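Local coordinates for protein beta-galactosidase (Geobacillus stearothermophilus, PDB 4OIF) that probably hydrolyses terminal non-reducing beta-D-galactose residues from beta-D-galactosides, as a zinc-binding family 42 glycoside hydrolase that assembles as a trimer, at residues S295-A300 / P448-D453; A288-W293 / D675-R680; E207-I212 / H218-D223. All coordinates share one frame; numbering follows the deposited sequence.

Contact 1 of 3, residues S295-A300 / P448-D453; sequences STADLA and PFWERD
Trp450 carries this contact by pushing the six-membered end of its indole against the N-terminal end of helix 296-312. The packed part is small and mostly buried. Trp450 CH2 sits 3.4 Å from Ala297 O, Trp450 CZ2 lies 4.1 Å from the methyl Ala300 CB, and the methyl Ala297 CB is 4.3 Å from Trp450 CH2. Both the carbonyl and the Ala300 methyl approach the indole at a slant. With CG anti to the backbone N (chi1 -168°), the ring spans the distance to the other helix; the nearest CA atoms, of Ala297 and Glu451, are 9.7 Å apart. The two helices belong to different domains, helix 296-312 to the TIM-barrel domain and helix 438-451 to the trimerisation domain, and the indole reaches from one to the other. An alanine in place of Trp450 would probably open a gap here and cost the Ala297 and Ala300 methyls their contact with the ring. Things are looser on the partly exposed flank, where the carboxylates stay 6.2 Å apart, Asp298 OD1 to Glu451 OE2. Arg447 lies between these like charges, in a salt bridge with Asp298 and a long, weak ion pair with Glu451, whose other oxygen is bridged by Arg604.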
loop_
_atom_site.group_PDB
_atom_site.type_symbol
_atom_site.label_atom_id
_atom_site.label_comp_id
_atom_site.label_asym_id
_atom_site.label_seq_id
_atom_site.Cartn_x
_atom_site.Cartn_y
_atom_site.Cartn_z
ATOM N N SER A 295 -7.225 -7.333 -25.187
ATOM C CA SER A 295 -6.901 -7.499 -26.594
ATOM C C SER A 295 -6.264 -6.236 -27.185
ATOM O O SER A 295 -6.446 -5.134 -26.675
ATOM C CB SER A 295 -8.152 -7.849 -27.388
ATOM O OG SER A 295 -8.922 -6.680 -27.588
ATOM N N THR A 296 -5.520 -6.407 -28.271
ATOM C CA THR A 296 -4.944 -5.288 -28.989
ATOM C C THR A 296 -6.054 -4.337 -29.470
ATOM O O THR A 296 -5.894 -3.106 -29.449
ATOM C CB THR A 296 -4.103 -5.798 -30.170
ATOM O OG1 THR A 296 -3.016 -6.584 -29.665
ATOM C CG2 THR A 296 -3.549 -4.655 -30.980
ATOM N N ALA A 297 -7.191 -4.922 -29.852
ATOM C CA ALA A 297 -8.366 -4.168 -30.288
ATOM C C ALA A 297 -8.961 -3.267 -29.187
ATOM O O ALA A 297 -9.340 -2.123 -29.463
ATOM C CB ALA A 297 -9.437 -5.135 -30.828
ATOM N N ASP A 298 -9.044 -3.763 -27.952
ATOM C CA ASP A 298 -9.588 -2.957 -26.840
ATOM C C ASP A 298 -8.716 -1.731 -26.535
ATOM O O ASP A 298 -9.213 -0.593 -26.342
ATOM C CB ASP A 298 -9.732 -3.810 -25.574
ATOM C CG ASP A 298 -10.807 -4.879 -25.696
ATOM O OD1 ASP A 298 -11.897 -4.597 -26.248
ATOM O OD2 ASP A 298 -10.548 -6.011 -25.235
ATOM N N LEU A 299 -7.407 -1.967 -26.497
ATOM C CA LEU A 299 -6.449 -0.886 -26.307
ATOM C C LEU A 299 -6.560 0.128 -27.444
ATOM O O LEU A 299 -6.611 1.345 -27.204
ATOM C CB LEU A 299 -5.031 -1.435 -26.219
ATOM C CG LEU A 299 -3.944 -0.424 -25.860
ATOM C CD1 LEU A 299 -4.348 0.338 -24.610
ATOM C CD2 LEU A 299 -2.610 -1.134 -25.641
ATOM N N ALA A 300 -6.611 -0.384 -28.676
ATOM C CA ALA A 300 -6.684 0.469 -29.861
ATOM C C ALA A 300 -7.922 1.349 -29.793
ATOM O O ALA A 300 -7.867 2.540 -30.099
ATOM C CB ALA A 300 -6.692 -0.363 -31.130
ATOM N N PRO A 448 -19.611 0.467 -29.352
ATOM C CA PRO A 448 -20.364 0.027 -30.537
ATOM C C PRO A 448 -20.103 0.877 -31.776
ATOM O O PRO A 448 -20.148 0.358 -32.884
ATOM C CB PRO A 448 -21.832 0.160 -30.095
ATOM C CG PRO A 448 -21.792 0.116 -28.618
ATOM C CD PRO A 448 -20.513 0.821 -28.242
ATOM N N PHE A 449 -19.817 2.160 -31.594
ATOM C CA PHE A 449 -19.572 3.048 -32.734
ATOM C C PHE A 449 -18.204 2.763 -33.348
ATOM O O PHE A 449 -18.049 2.759 -34.568
ATOM C CB PHE A 449 -19.721 4.510 -32.296
ATOM C CG PHE A 449 -21.123 4.840 -31.859
ATOM C CD1 PHE A 449 -22.054 5.312 -32.774
ATOM C CD2 PHE A 449 -21.536 4.593 -30.554
ATOM C CE1 PHE A 449 -23.361 5.570 -32.392
ATOM C CE2 PHE A 449 -22.839 4.850 -30.159
ATOM C CZ PHE A 449 -23.754 5.340 -31.078
ATOM N N TRP A 450 -17.229 2.473 -32.495
ATOM C CA TRP A 450 -15.914 2.057 -32.953
ATOM C C TRP A 450 -16.034 0.748 -33.726
ATOM O O TRP A 450 -15.447 0.600 -34.790
ATOM C CB TRP A 450 -14.947 1.900 -31.767
ATOM C CG TRP A 450 -13.496 1.753 -32.162
ATOM C CD1 TRP A 450 -12.643 2.749 -32.562
ATOM C CD2 TRP A 450 -12.733 0.542 -32.187
ATOM N NE1 TRP A 450 -11.398 2.230 -32.838
ATOM C CE2 TRP A 450 -11.427 0.878 -32.611
ATOM C CE3 TRP A 450 -13.027 -0.796 -31.895
ATOM C CZ2 TRP A 450 -10.419 -0.080 -32.755
ATOM C CZ3 TRP A 450 -12.030 -1.739 -32.033
ATOM C CH2 TRP A 450 -10.738 -1.379 -32.463
ATOM N N GLU A 451 -16.812 -0.190 -33.188
ATOM C CA GLU A 451 -16.978 -1.502 -33.807
ATOM C C GLU A 451 -17.701 -1.404 -35.158
ATOM O O GLU A 451 -17.611 -2.312 -35.978
ATOM C CB GLU A 451 -17.721 -2.458 -32.852
ATOM C CG GLU A 451 -16.868 -2.959 -31.684
ATOM C CD GLU A 451 -17.599 -3.893 -30.727
ATOM O OE1 GLU A 451 -18.786 -4.171 -30.961
ATOM O OE2 GLU A 451 -16.991 -4.346 -29.726
ATOM N N ARG A 452 -18.390 -0.290 -35.387
ATOM C CA ARG A 452 -19.112 -0.054 -36.627
ATOM C C ARG A 452 -18.439 0.997 -37.514
ATOM O O ARG A 452 -18.955 1.339 -38.580
ATOM C CB ARG A 452 -20.539 0.391 -36.322
ATOM C CG ARG A 452 -21.419 -0.693 -35.759
ATOM C CD ARG A 452 -21.944 -1.580 -36.856
ATOM N NE ARG A 452 -22.980 -2.463 -36.345
ATOM C CZ ARG A 452 -22.899 -3.788 -36.345
ATOM N NH1 ARG A 452 -21.824 -4.387 -36.843
ATOM N NH2 ARG A 452 -23.897 -4.512 -35.851
ATOM N N ASP A 453 -17.312 1.530 -37.062
ATOM C CA ASP A 453 -16.548 2.480 -37.859
ATOM C C ASP A 453 -17.360 3.747 -38.072
ATOM O O ASP A 453 -17.253 4.419 -39.097
ATOM C CB ASP A 453 -16.144 1.850 -39.195
ATOM C CG ASP A 453 -15.465 0.510 -39.010
ATOM O OD1 ASP A 453 -14.621 0.400 -38.097
ATOM O OD2 ASP A 453 -15.792 -0.442 -39.745
#

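Contact 2 of 3, residues A288-W293 / D675-R680; sequences AWHNDW and DKYEVR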
loop_
_atom_site.group_PDB
_atom_site.type_symbol
_atom_site.label_atom_id
_atom_site.label_comp_id
_atom_site.label_asym_id
_atom_site.label_seq_id
_atom_site.Cartn_x
_atom_site.Cartn_y
_atom_site.Cartn_z
ATOM N N ALA A 288 0.033 0.717 -23.634
ATOM C CA ALA A 288 0.808 -0.438 -23.217
ATOM C C ALA A 288 0.538 -1.621 -24.142
ATOM O O ALA A 288 -0.096 -2.604 -23.744
ATOM C CB ALA A 288 0.496 -0.792 -21.783
ATOM N N TRP A 289 1.028 -1.513 -25.380
ATOM C CA TRP A 289 0.781 -2.528 -26.402
ATOM C C TRP A 289 1.314 -3.894 -25.991
ATOM O O TRP A 289 2.413 -4.010 -25.457
ATOM C CB TRP A 289 1.409 -2.133 -27.744
ATOM C CG TRP A 289 0.885 -0.850 -28.363
ATOM C CD1 TRP A 289 1.586 0.313 -28.568
ATOM C CD2 TRP A 289 -0.437 -0.610 -28.865
ATOM N NE1 TRP A 289 0.780 1.256 -29.169
ATOM C CE2 TRP A 289 -0.463 0.717 -29.362
ATOM C CE3 TRP A 289 -1.597 -1.387 -28.952
ATOM C CZ2 TRP A 289 -1.607 1.281 -29.922
ATOM C CZ3 TRP A 289 -2.735 -0.825 -29.511
ATOM C CH2 TRP A 289 -2.731 0.498 -29.989
ATOM N N HIS A 290 0.498 -4.913 -26.247
ATOM C CA HIS A 290 0.837 -6.311 -26.023
ATOM C C HIS A 290 0.857 -6.674 -24.545
ATOM O O HIS A 290 1.498 -7.649 -24.154
ATOM C CB HIS A 290 2.185 -6.651 -26.671
ATOM C CG HIS A 290 2.335 -6.119 -28.063
ATOM N ND1 HIS A 290 1.488 -6.474 -29.091
ATOM C CD2 HIS A 290 3.239 -5.263 -28.595
ATOM C CE1 HIS A 290 1.862 -5.855 -30.197
ATOM N NE2 HIS A 290 2.921 -5.116 -29.923
ATOM N N ASN A 291 0.140 -5.898 -23.733
ATOM C CA ASN A 291 -0.084 -6.249 -22.331
ATOM C C ASN A 291 -0.880 -7.542 -22.236
ATOM O O ASN A 291 -1.439 -8.007 -23.226
ATOM C CB ASN A 291 -0.802 -5.121 -21.568
ATOM C CG ASN A 291 -2.247 -4.888 -22.041
ATOM O OD1 ASN A 291 -3.156 -5.663 -21.727
ATOM N ND2 ASN A 291 -2.464 -3.783 -22.752
ATOM N N ASP A 292 -0.933 -8.123 -21.044
ATOM C CA ASP A 292 -1.576 -9.422 -20.896
ATOM C C ASP A 292 -2.953 -9.330 -20.261
ATOM O O ASP A 292 -3.443 -10.317 -19.725
ATOM C CB ASP A 292 -0.684 -10.381 -20.080
ATOM C CG ASP A 292 -0.492 -9.940 -18.636
ATOM O OD1 ASP A 292 -0.861 -8.786 -18.295
ATOM O OD2 ASP A 292 0.060 -10.751 -17.848
ATOM N N TRP A 293 -3.591 -8.165 -20.317
ATOM C CA TRP A 293 -4.905 -8.061 -19.684
ATOM C C TRP A 293 -6.027 -7.653 -20.638
ATOM O O TRP A 293 -7.188 -7.645 -20.255
ATOM C CB TRP A 293 -4.854 -7.098 -18.488
ATOM C CG TRP A 293 -4.414 -5.710 -18.809
ATOM C CD1 TRP A 293 -5.165 -4.723 -19.376
ATOM C CD2 TRP A 293 -3.127 -5.142 -18.562
ATOM N NE1 TRP A 293 -4.424 -3.575 -19.501
ATOM C CE2 TRP A 293 -3.166 -3.806 -19.010
ATOM C CE3 TRP A 293 -1.943 -5.632 -18.007
ATOM C CZ2 TRP A 293 -2.065 -2.956 -18.926
ATOM C CZ3 TRP A 293 -0.850 -4.785 -17.918
ATOM C CH2 TRP A 293 -0.919 -3.462 -18.377
ATOM N N ASP A 675 -2.804 -9.257 -43.509
ATOM C CA ASP A 675 -1.939 -9.965 -42.574
ATOM C C ASP A 675 -2.062 -9.296 -41.222
ATOM O O ASP A 675 -2.606 -8.186 -41.119
ATOM C CB ASP A 675 -0.479 -9.957 -43.039
ATOM C CG ASP A 675 -0.300 -10.583 -44.408
ATOM O OD1 ASP A 675 -0.784 -11.720 -44.620
ATOM O OD2 ASP A 675 0.317 -9.929 -45.274
ATOM N N LYS A 676 -1.553 -9.963 -40.190
ATOM C CA LYS A 676 -1.474 -9.377 -38.854
ATOM C C LYS A 676 -0.942 -7.939 -38.911
ATOM O O LYS A 676 0.076 -7.654 -39.564
ATOM C CB LYS A 676 -0.582 -10.233 -37.943
ATOM C CG LYS A 676 -0.464 -9.714 -36.514
ATOM C CD LYS A 676 0.890 -10.024 -35.899
ATOM C CE LYS A 676 1.162 -11.506 -35.847
ATOM N NZ LYS A 676 2.578 -11.801 -35.501
ATOM N N TYR A 677 -1.678 -7.040 -38.263
ATOM C CA TYR A 677 -1.279 -5.640 -38.069
ATOM C C TYR A 677 -1.204 -4.846 -39.367
ATOM O O TYR A 677 -0.745 -3.703 -39.376
ATOM C CB TYR A 677 0.070 -5.551 -37.346
ATOM C CG TYR A 677 0.043 -6.073 -35.929
ATOM C CD1 TYR A 677 -1.156 -6.228 -35.242
ATOM C CD2 TYR A 677 1.216 -6.407 -35.278
ATOM C CE1 TYR A 677 -1.180 -6.708 -33.944
ATOM C CE2 TYR A 677 1.209 -6.885 -33.987
ATOM C CZ TYR A 677 0.014 -7.037 -33.321
ATOM O OH TYR A 677 0.028 -7.516 -32.026
ATOM N N GLU A 678 -1.671 -5.434 -40.460
ATOM C CA GLU A 678 -1.586 -4.749 -41.730
ATOM C C GLU A 678 -2.577 -3.615 -41.801
ATOM O O GLU A 678 -3.710 -3.734 -41.337
ATOM C CB GLU A 678 -1.828 -5.700 -42.894
ATOM C CG GLU A 678 -1.616 -5.022 -44.233
ATOM C CD GLU A 678 -1.859 -5.948 -45.379
ATOM O OE1 GLU A 678 -2.080 -7.154 -45.124
ATOM O OE2 GLU A 678 -1.832 -5.466 -46.527
ATOM N N VAL A 679 -2.134 -2.505 -42.373
ATOM C CA VAL A 679 -3.011 -1.388 -42.629
ATOM C C VAL A 679 -3.124 -1.206 -44.126
ATOM O O VAL A 679 -2.182 -1.406 -44.873
ATOM C CB VAL A 679 -2.504 -0.074 -41.989
ATOM C CG1 VAL A 679 -3.521 1.045 -42.193
ATOM C CG2 VAL A 679 -2.210 -0.268 -40.504
ATOM N N ARG A 680 -4.307 -0.838 -44.562
ATOM C CA ARG A 680 -4.523 -0.470 -45.929
ATOM C C ARG A 680 -4.950 0.983 -45.933
ATOM O O ARG A 680 -5.878 1.354 -45.231
ATOM C CB ARG A 680 -5.588 -1.361 -46.546
ATOM C CG ARG A 680 -5.197 -1.909 -47.867
ATOM C CD ARG A 680 -4.083 -2.940 -47.785
ATOM N NE ARG A 680 -3.988 -3.581 -49.092
ATOM C CZ ARG A 680 -3.324 -3.052 -50.108
ATOM N NH1 ARG A 680 -2.658 -1.917 -49.932
ATOM N NH2 ARG A 680 -3.298 -3.659 -51.282
#
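Two type II beta turns face each other here, Ala288 to Asn291 in the loop that follows TIM-barrel strand 282-284 and Asp675 to Glu678 just ahead of strand 679-685 in the C-terminal domain, and each sends an aromatic side chain to the meeting point. His290 and Tyr677 both have positive phi, as the third residue of such a turn does. Their side chains come from opposite directions and meet rim to rim, neither over the face of the other, with ring centroids 6.0 Å apart and planes at 41°. The phenol oxygen does the touching: Tyr677 OH is 3.1 Å from His290 CE1, at the edge of the imidazole and near its plane. In both residues CG is anti to the carbonyl carbon (chi1 -45° in His290, -65° in Tyr677), which swings each ring out from its turn. The main polar partner of the phenol is Glu648, hydrogen-bonded to OH through OE2. Neighbouring residues cover part of each ring: Trp289 CB stands 3.7 Å above one face of the imidazole, and Lys676 CG 3.6 Å above the centre of one face of the phenol. Asn291 ND2 closes back on Ala288 O at 2.8 Å. Helix 341-351 packs against the pair, with Met341 touching both side chains and Leu344 reaching Tyr677 and Val679; Tyr677 also packs on Thr296 of helix 296-312.

Contact 3 of 3, residues E207-I212 / H218-D223; sequences ESPSPI and HGLNLD
Apolar contact comes first: Pro209 and Leu220 cross obliquely, and the nearest pair, Pro209 CD and Leu220 CD1, is 3.8 Å apart. CG of this leucine is anti to the backbone N (chi1 168°), which carries both methyls out to the loop, and Leu220 CG itself is 3.9 Å from Pro209 CD. Carbon-to-oxygen contacts come second. Glu207 O rests against both branches of the leucine, 3.7 Å from Leu220 CD1 and equally far from Leu220 CD2. At the CB end of the proline ring, Asn221 OD1 approaches Pro209 CB to 3.3 Å as the two side chains slide past each other in opposite directions. The amide nitrogen of Asn221 is engaged elsewhere, donating to Asp427, which also takes a hydrogen bond from His218. Hydrogen bonds of the loop run elsewhere: Ser210 OG accepts from Ile212 N at 3.1 Å, closing an ST turn, while Ser208 OG hydrogen-bonds His164 and Gln169, which neighbour the zinc ligands Cys163, Cys165 and Cys168 in sequence. The loop folds back on the first turn of helix 218-246, the helix it leads into in the TIM-barrel domain. Ile212 reaches the third subunit through backbone hydrogen bonds. Between the two segments the chemistry is van der Waals contact alone, with the loop's polar groups bonded within its own turn and to surrounding residues.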
loop_
_atom_site.group_PDB
_atom_site.type_symbol
_atom_site.label_atom_id
_atom_site.label_comp_id
_atom_site.label_asym_id
_atom_site.label_seq_id
_atom_site.Cartn_x
_atom_site.Cartn_y
_atom_site.Cartn_z
ATOM N N GLU A 207 -7.447 28.272 3.067
ATOM C CA GLU A 207 -6.219 27.777 2.461
ATOM C C GLU A 207 -6.543 26.590 1.561
ATOM O O GLU A 207 -7.632 26.023 1.639
ATOM C CB GLU A 207 -5.171 27.405 3.531
ATOM C CG GLU A 207 -5.728 26.929 4.878
ATOM C CD GLU A 207 -4.728 27.081 6.038
ATOM O OE1 GLU A 207 -4.867 26.369 7.057
ATOM O OE2 GLU A 207 -3.812 27.923 5.935
ATOM N N SER A 208 -5.600 26.231 0.703
ATOM C CA SER A 208 -5.778 25.091 -0.191
ATOM C C SER A 208 -5.999 23.813 0.615
ATOM O O SER A 208 -5.558 23.716 1.761
ATOM C CB SER A 208 -4.566 24.934 -1.093
ATOM O OG SER A 208 -3.428 24.640 -0.309
ATOM N N PRO A 209 -6.693 22.835 0.021
ATOM C CA PRO A 209 -6.928 21.559 0.697
ATOM C C PRO A 209 -5.628 20.830 1.012
ATOM O O PRO A 209 -4.631 21.028 0.320
ATOM C CB PRO A 209 -7.768 20.776 -0.318
ATOM C CG PRO A 209 -7.433 21.391 -1.628
ATOM C CD PRO A 209 -7.288 22.845 -1.325
ATOM N N SER A 210 -5.643 20.007 2.054
ATOM C CA SER A 210 -4.433 19.347 2.501
ATOM C C SER A 210 -4.703 18.078 3.281
ATOM O O SER A 210 -5.648 18.012 4.067
ATOM C CB SER A 210 -3.600 20.289 3.362
ATOM O OG SER A 210 -2.445 19.619 3.823
ATOM N N PRO A 211 -3.868 17.056 3.052
ATOM C CA PRO A 211 -3.906 15.809 3.818
ATOM C C PRO A 211 -3.708 16.052 5.321
ATOM O O PRO A 211 -4.097 15.211 6.136
ATOM C CB PRO A 211 -2.740 14.999 3.229
ATOM C CG PRO A 211 -1.878 16.013 2.518
ATOM C CD PRO A 211 -2.860 17.011 1.982
ATOM N N ILE A 212 -3.112 17.183 5.688
ATOM C CA ILE A 212 -2.909 17.493 7.105
ATOM C C ILE A 212 -3.724 18.706 7.529
ATOM O O ILE A 212 -3.501 19.263 8.613
ATOM C CB ILE A 212 -1.425 17.758 7.457
ATOM C CG1 ILE A 212 -0.893 18.973 6.693
ATOM C CG2 ILE A 212 -0.581 16.521 7.214
ATOM C CD1 ILE A 212 0.328 19.634 7.360
ATOM N N HIS A 218 -15.829 19.530 -0.382
ATOM C CA HIS A 218 -15.800 19.237 -1.807
ATOM C C HIS A 218 -15.631 20.491 -2.656
ATOM O O HIS A 218 -14.880 20.491 -3.624
ATOM C CB HIS A 218 -17.077 18.506 -2.235
ATOM C CG HIS A 218 -17.241 17.144 -1.625
ATOM N ND1 HIS A 218 -16.303 16.142 -1.773
ATOM C CD2 HIS A 218 -18.246 16.611 -0.887
ATOM C CE1 HIS A 218 -16.721 15.056 -1.142
ATOM N NE2 HIS A 218 -17.893 15.316 -0.589
ATOM N N GLY A 219 -16.329 21.559 -2.293
ATOM C CA GLY A 219 -16.296 22.789 -3.071
ATOM C C GLY A 219 -14.919 23.417 -3.056
ATOM O O GLY A 219 -14.473 23.989 -4.053
ATOM N N LEU A 220 -14.240 23.300 -1.915
ATOM C CA LEU A 220 -12.857 23.735 -1.801
ATOM C C LEU A 220 -11.970 22.886 -2.705
ATOM O O LEU A 220 -11.137 23.417 -3.421
ATOM C CB LEU A 220 -12.372 23.668 -0.349
ATOM C CG LEU A 220 -10.862 23.812 -0.104
ATOM C CD1 LEU A 220 -10.298 25.097 -0.714
ATOM C CD2 LEU A 220 -10.529 23.743 1.384
ATOM N N ASN A 221 -12.144 21.570 -2.679
ATOM C CA ASN A 221 -11.320 20.698 -3.518
ATOM C C ASN A 221 -11.472 21.027 -5.013
ATOM O O ASN A 221 -10.477 21.170 -5.760
ATOM C CB ASN A 221 -11.672 19.232 -3.248
ATOM C CG ASN A 221 -11.503 18.854 -1.793
ATOM O OD1 ASN A 221 -10.647 19.393 -1.103
ATOM N ND2 ASN A 221 -12.304 17.915 -1.327
ATOM N N LEU A 222 -12.730 21.171 -5.423
ATOM C CA LEU A 222 -13.095 21.494 -6.795
ATOM C C LEU A 222 -12.523 22.851 -7.217
ATOM O O LEU A 222 -11.784 22.947 -8.205
ATOM C CB LEU A 222 -14.617 21.480 -6.931
ATOM C CG LEU A 222 -15.246 21.689 -8.309
ATOM C CD1 LEU A 222 -14.719 20.684 -9.332
ATOM C CD2 LEU A 222 -16.764 21.582 -8.188
ATOM N N ASP A 223 -12.853 23.893 -6.459
ATOM C CA ASP A 223 -12.328 25.217 -6.753
ATOM C C ASP A 223 -10.799 25.241 -6.759
ATOM O O ASP A 223 -10.208 25.970 -7.547
ATOM C CB ASP A 223 -12.864 26.261 -5.764
ATOM C CG ASP A 223 -14.194 26.851 -6.203
ATOM O OD1 ASP A 223 -14.617 26.569 -7.340
ATOM O OD2 ASP A 223 -14.805 27.611 -5.425
#

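How the contacts relate
Contacts 1 and 2 are neighbours, their centres 12 Å apart, and they touch directly: Leu299 CD2 packs 3.5 Å from Trp289 CE3, so the start of helix 296-312 serves both. Glu648 also ties them together, hydrogen-bonding Thr296 and Tyr677. Along the chain contact 1 is nested inside the loop that contact 2 closes, and together they join the TIM barrel to the trimerisation and C-terminal domains. Contact 3 closes earlier and lies on the opposite side of the chain's centre, about 38 and 42 Å from the other two, centre to centre. Contacts 1 and 2 lie away from the predicted catalytic residues and the zinc; in contact 3 the Glu207 side chain is about 12 Å from the ion.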